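Local coordinates for protein UDP-glucose 6-dehydrogenase (Pyrobaculum islandicum, PDB 3VTF) that probably oxidises UDP-glucose to UDP-glucuronate, reducing two NAD(+) to NADH in the process, at residues A[95-107]-A[134-146]. Sequence-based numbering, arbitrary orientation.
Sequences VAATDATFIAVGT and KGRWHLVVVKSTV
Thr101 and Val141 sit at the middle of two parallel strands, 100-103 and 139-142, whose partnership is a worked example of how neighbouring parallel strands are joined in a Rossmann-type sheet. Backbone bonds run from Leu139 N to Asp99 O through to Lys143 N on Ile103 O, where Ser144 N adds a second donor at 3.0 Å from the same oxygen.

Phe102 and Val141 lie side by side on one face of the sheet. Val141 CB stands over the Phe102 ring, 4.2 Å from its centroid, while Lys143 CG meets the ring's edge, 3.7 Å from Phe102 CD1. On the other face, Ile103 CD1, at the end of an extended chain (chi2 172°), reaches Val140 CG1 at 3.9 Å.

At the end of the pair near helix 91-96, His138 CG is swung anti to its own backbone N (chi1 -155°), which carries the imidazole across to residues 95-101. Val95 CG1 covers one ring face in a CH-pi contact, 4.1 Å from the centroid; Asp99 O and Ala100 N back the opposite face, and His138 NE2 makes a weak hydrogen bond to Val95 O. Replacing His138 with an alanine removes the ring, which would probably leave Val95 CG1 without its face and open a gap between the end of helix 91-96 and the strands, with the weak bond to Val95 O lost too.

At the C-terminal ends, Ser144 OG donates to Val105 O (2.8 Å) and Thr107 OG1 to Thr145 O (2.7 Å), each on a lone pair in the carbonyl plane. These bonds tie together two loops whose Thr107 and Thr145 are predicted to bind NAD(+).

Helix 118-134 makes the beta-alpha-beta crossover, packing on Thr101 and Val140; helix 199-208 covers Ala100 and Leu139 on the opposite face, and strands 23-27 and 169-172 flank the pair.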
loop_
_atom_site.group_PDB
_atom_site.type_symbol
_atom_site.label_atom_id
_atom_site.label_comp_id
_atom_site.label_asym_id
_atom_site.label_seq_id
_atom_site.Cartn_x
_atom_site.Cartn_y
_atom_site.Cartn_z
ATOM N N VAL A 95 20.555 -0.269 34.698
ATOM C CA VAL A 95 21.364 0.637 33.881
ATOM C C VAL A 95 22.847 0.628 34.317
ATOM O O VAL A 95 23.796 0.558 33.461
ATOM C CB VAL A 95 20.780 2.058 33.963
ATOM C CG1 VAL A 95 21.647 3.021 33.198
ATOM C CG2 VAL A 95 19.360 2.045 33.373
ATOM N N ALA A 96 23.080 0.770 35.633
ATOM C CA ALA A 96 24.488 1.000 36.094
ATOM C C ALA A 96 25.323 -0.230 35.862
ATOM O O ALA A 96 26.534 -0.137 35.714
ATOM C CB ALA A 96 24.541 1.427 37.562
ATOM N N ALA A 97 24.669 -1.386 35.717
ATOM C CA ALA A 97 25.380 -2.633 35.582
ATOM C C ALA A 97 25.651 -2.967 34.064
ATOM O O ALA A 97 26.309 -3.959 33.727
ATOM C CB ALA A 97 24.583 -3.772 36.309
ATOM N N THR A 98 25.215 -2.111 33.148
ATOM C CA THR A 98 25.344 -2.427 31.723
ATOM C C THR A 98 25.976 -1.254 30.927
ATOM O O THR A 98 26.315 -0.258 31.504
ATOM C CB THR A 98 23.940 -2.805 31.146
ATOM O OG1 THR A 98 23.045 -1.733 31.384
ATOM C CG2 THR A 98 23.308 -4.086 31.876
ATOM N N ASP A 99 26.098 -1.375 29.598
ATOM C CA ASP A 99 26.661 -0.311 28.784
ATOM C C ASP A 99 25.662 0.297 27.809
ATOM O O ASP A 99 25.894 1.380 27.291
ATOM C CB ASP A 99 27.799 -0.835 28.007
ATOM C CG ASP A 99 29.013 -1.124 28.917
ATOM O OD1 ASP A 99 29.234 -0.332 29.854
ATOM O OD2 ASP A 99 29.679 -2.121 28.658
ATOM N N ALA A 100 24.538 -0.398 27.564
ATOM C CA ALA A 100 23.444 0.223 26.800
ATOM C C ALA A 100 22.106 -0.226 27.338
ATOM O O ALA A 100 21.980 -1.364 27.852
ATOM C CB ALA A 100 23.594 -0.233 25.321
ATOM N N THR A 101 21.106 0.675 27.326
ATOM C CA THR A 101 19.783 0.350 27.911
ATOM C C THR A 101 18.750 0.525 26.775
ATOM O O THR A 101 18.711 1.596 26.129
ATOM C CB THR A 101 19.414 1.343 29.023
ATOM O OG1 THR A 101 20.349 1.144 30.093
ATOM C CG2 THR A 101 17.924 1.117 29.581
ATOM N N PHE A 102 18.001 -0.551 26.484
ATOM C CA PHE A 102 16.854 -0.441 25.566
ATOM C C PHE A 102 15.609 0.018 26.308
ATOM O O PHE A 102 15.092 -0.673 27.207
ATOM C CB PHE A 102 16.610 -1.828 24.925
ATOM C CG PHE A 102 17.749 -2.186 23.978
ATOM C CD1 PHE A 102 17.588 -2.008 22.606
ATOM C CD2 PHE A 102 18.966 -2.681 24.454
ATOM C CE1 PHE A 102 18.622 -2.264 21.744
ATOM C CE2 PHE A 102 20.015 -2.942 23.577
ATOM C CZ PHE A 102 19.849 -2.742 22.232
ATOM N N ILE A 103 15.066 1.170 25.926
ATOM C CA ILE A 103 13.835 1.589 26.575
ATOM C C ILE A 103 12.718 1.007 25.749
ATOM O O ILE A 103 12.566 1.341 24.530
ATOM C CB ILE A 103 13.738 3.134 26.615
ATOM C CG1 ILE A 103 14.877 3.686 27.512
ATOM C CG2 ILE A 103 12.317 3.622 27.017
ATOM C CD1 ILE A 103 14.950 5.230 27.414
ATOM N N ALA A 104 11.870 0.213 26.418
ATOM C CA ALA A 104 10.788 -0.485 25.708
ATOM C C ALA A 104 9.480 -0.321 26.428
ATOM O O ALA A 104 8.619 -1.184 26.324
ATOM C CB ALA A 104 11.108 -2.002 25.532
ATOM N N VAL A 105 9.287 0.789 27.170
ATOM C CA VAL A 105 8.018 0.989 27.903
ATOM C C VAL A 105 6.921 1.449 26.938
ATOM O O VAL A 105 7.173 1.814 25.747
ATOM C CB VAL A 105 8.226 2.049 28.998
ATOM C CG1 VAL A 105 9.283 1.491 29.932
ATOM C CG2 VAL A 105 8.807 3.361 28.387
ATOM N N GLY A 106 5.679 1.412 27.411
ATOM C CA GLY A 106 4.571 1.737 26.472
ATOM C C GLY A 106 4.474 3.213 26.050
ATOM O O GLY A 106 5.071 4.151 26.677
ATOM N N THR A 107 3.815 3.467 24.938
ATOM C CA THR A 107 3.495 4.829 24.532
ATOM C C THR A 107 1.974 4.770 24.184
ATOM O O THR A 107 1.575 4.916 22.972
ATOM C CB THR A 107 4.288 5.369 23.282
ATOM O OG1 THR A 107 4.378 4.321 22.284
ATOM C CG2 THR A 107 5.779 5.759 23.714
ATOM N N LYS A 134 27.056 5.110 37.346
ATOM C CA LYS A 134 28.125 4.318 36.660
ATOM C C LYS A 134 29.393 5.144 36.465
ATOM O O LYS A 134 30.522 4.609 36.429
ATOM C CB LYS A 134 27.654 3.793 35.245
ATOM C CG LYS A 134 28.614 2.805 34.635
ATOM C CD LYS A 134 28.123 2.052 33.350
ATOM C CE LYS A 134 28.056 2.966 32.160
ATOM N NZ LYS A 134 27.856 2.238 30.853
ATOM N N GLY A 135 29.217 6.432 36.177
ATOM C CA GLY A 135 30.363 7.286 35.901
ATOM C C GLY A 135 31.051 7.133 34.574
ATOM O O GLY A 135 32.125 7.729 34.375
ATOM N N ARG A 136 30.499 6.367 33.612
ATOM C CA ARG A 136 31.171 6.380 32.291
ATOM C C ARG A 136 30.165 6.243 31.153
ATOM O O ARG A 136 29.015 6.066 31.416
ATOM C CB ARG A 136 32.348 5.394 32.181
ATOM C CG ARG A 136 31.981 3.962 32.405
ATOM C CD ARG A 136 33.116 3.090 33.003
ATOM N NE ARG A 136 32.574 1.709 32.999
ATOM C CZ ARG A 136 31.997 1.104 34.036
ATOM N NH1 ARG A 136 31.960 1.647 35.253
ATOM N NH2 ARG A 136 31.507 -0.085 33.878
ATOM N N TRP A 137 30.635 6.359 29.937
ATOM C CA TRP A 137 29.763 6.454 28.766
ATOM C C TRP A 137 28.800 5.294 28.751
ATOM O O TRP A 137 29.136 4.159 29.204
ATOM C CB TRP A 137 30.618 6.369 27.548
ATOM C CG TRP A 137 29.828 6.361 26.252
ATOM C CD1 TRP A 137 29.437 7.476 25.511
ATOM C CD2 TRP A 137 29.387 5.191 25.459
ATOM N NE1 TRP A 137 28.783 7.102 24.387
ATOM C CE2 TRP A 137 28.707 5.743 24.284
ATOM C CE3 TRP A 137 29.411 3.789 25.641
ATOM C CZ2 TRP A 137 28.147 4.932 23.305
ATOM C CZ3 TRP A 137 28.850 2.963 24.626
ATOM C CH2 TRP A 137 28.239 3.531 23.471
ATOM N N HIS A 138 27.604 5.583 28.257
ATOM C CA HIS A 138 26.516 4.607 28.134
ATOM C C HIS A 138 25.730 4.938 26.866
ATOM O O HIS A 138 25.705 6.089 26.431
ATOM C CB HIS A 138 25.527 4.845 29.259
ATOM C CG HIS A 138 24.710 3.598 29.637
ATOM N ND1 HIS A 138 23.409 3.450 29.259
ATOM C CD2 HIS A 138 25.040 2.455 30.368
ATOM C CE1 HIS A 138 22.934 2.271 29.708
ATOM N NE2 HIS A 138 23.927 1.666 30.387
ATOM N N LEU A 139 25.049 3.925 26.286
ATOM C CA LEU A 139 24.167 4.168 25.153
ATOM C C LEU A 139 22.711 4.043 25.536
ATOM O O LEU A 139 22.287 3.043 26.108
ATOM C CB LEU A 139 24.510 3.183 24.008
ATOM C CG LEU A 139 23.597 3.186 22.758
ATOM C CD1 LEU A 139 23.637 4.524 22.004
ATOM C CD2 LEU A 139 24.056 2.073 21.824
ATOM N N VAL A 140 21.905 5.033 25.188
ATOM C CA VAL A 140 20.477 4.958 25.516
ATOM C C VAL A 140 19.736 4.626 24.187
ATOM O O VAL A 140 19.838 5.386 23.186
ATOM C CB VAL A 140 20.004 6.357 25.952
ATOM C CG1 VAL A 140 18.534 6.296 26.344
ATOM C CG2 VAL A 140 20.883 6.801 27.157
ATOM N N VAL A 141 19.018 3.511 24.159
ATOM C CA VAL A 141 18.389 3.117 22.879
ATOM C C VAL A 141 16.877 3.117 23.062
ATOM O O VAL A 141 16.339 2.457 24.011
ATOM C CB VAL A 141 18.876 1.669 22.480
ATOM C CG1 VAL A 141 18.262 1.228 21.083
ATOM C CG2 VAL A 141 20.420 1.569 22.450
ATOM N N VAL A 142 16.175 3.798 22.181
ATOM C CA VAL A 142 14.738 3.885 22.322
ATOM C C VAL A 142 14.089 2.811 21.388
ATOM O O VAL A 142 14.196 2.950 20.136
ATOM C CB VAL A 142 14.219 5.292 21.911
ATOM C CG1 VAL A 142 12.683 5.354 22.125
ATOM C CG2 VAL A 142 14.930 6.461 22.681
ATOM N N LYS A 143 13.459 1.792 21.989
ATOM C CA LYS A 143 12.708 0.779 21.174
ATOM C C LYS A 143 11.219 1.163 21.111
ATOM O O LYS A 143 10.555 0.830 20.185
ATOM C CB LYS A 143 12.793 -0.585 21.843
ATOM C CG LYS A 143 14.130 -1.274 21.686
ATOM C CD LYS A 143 14.457 -1.503 20.240
ATOM C CE LYS A 143 13.767 -2.696 19.667
ATOM N NZ LYS A 143 14.491 -2.959 18.334
ATOM N N SER A 144 10.710 1.831 22.171
ATOM C CA SER A 144 9.385 2.434 22.223
ATOM C C SER A 144 9.059 3.160 20.925
ATOM O O SER A 144 9.912 3.823 20.403
ATOM C CB SER A 144 9.284 3.417 23.456
ATOM O OG SER A 144 9.592 2.643 24.634
ATOM N N THR A 145 7.793 3.077 20.467
ATOM C CA THR A 145 7.299 3.846 19.384
ATOM C C THR A 145 7.048 5.268 19.814
ATOM O O THR A 145 6.154 5.508 20.640
ATOM C CB THR A 145 5.979 3.183 18.818
ATOM O OG1 THR A 145 6.366 1.853 18.370
ATOM C CG2 THR A 145 5.504 4.011 17.581
ATOM N N VAL A 146 7.875 6.189 19.314
ATOM C CA VAL A 146 7.845 7.546 19.790
ATOM C C VAL A 146 7.849 8.453 18.567
ATOM O O VAL A 146 8.453 8.159 17.503
ATOM C CB VAL A 146 9.077 7.905 20.654
ATOM C CG1 VAL A 146 9.087 7.218 22.000
ATOM C CG2 VAL A 146 10.424 7.573 19.881
HETATM O O HOH W 1 31.666 0.802 30.942
HETATM O O HOH W 2 6.049 1.931 22.659
#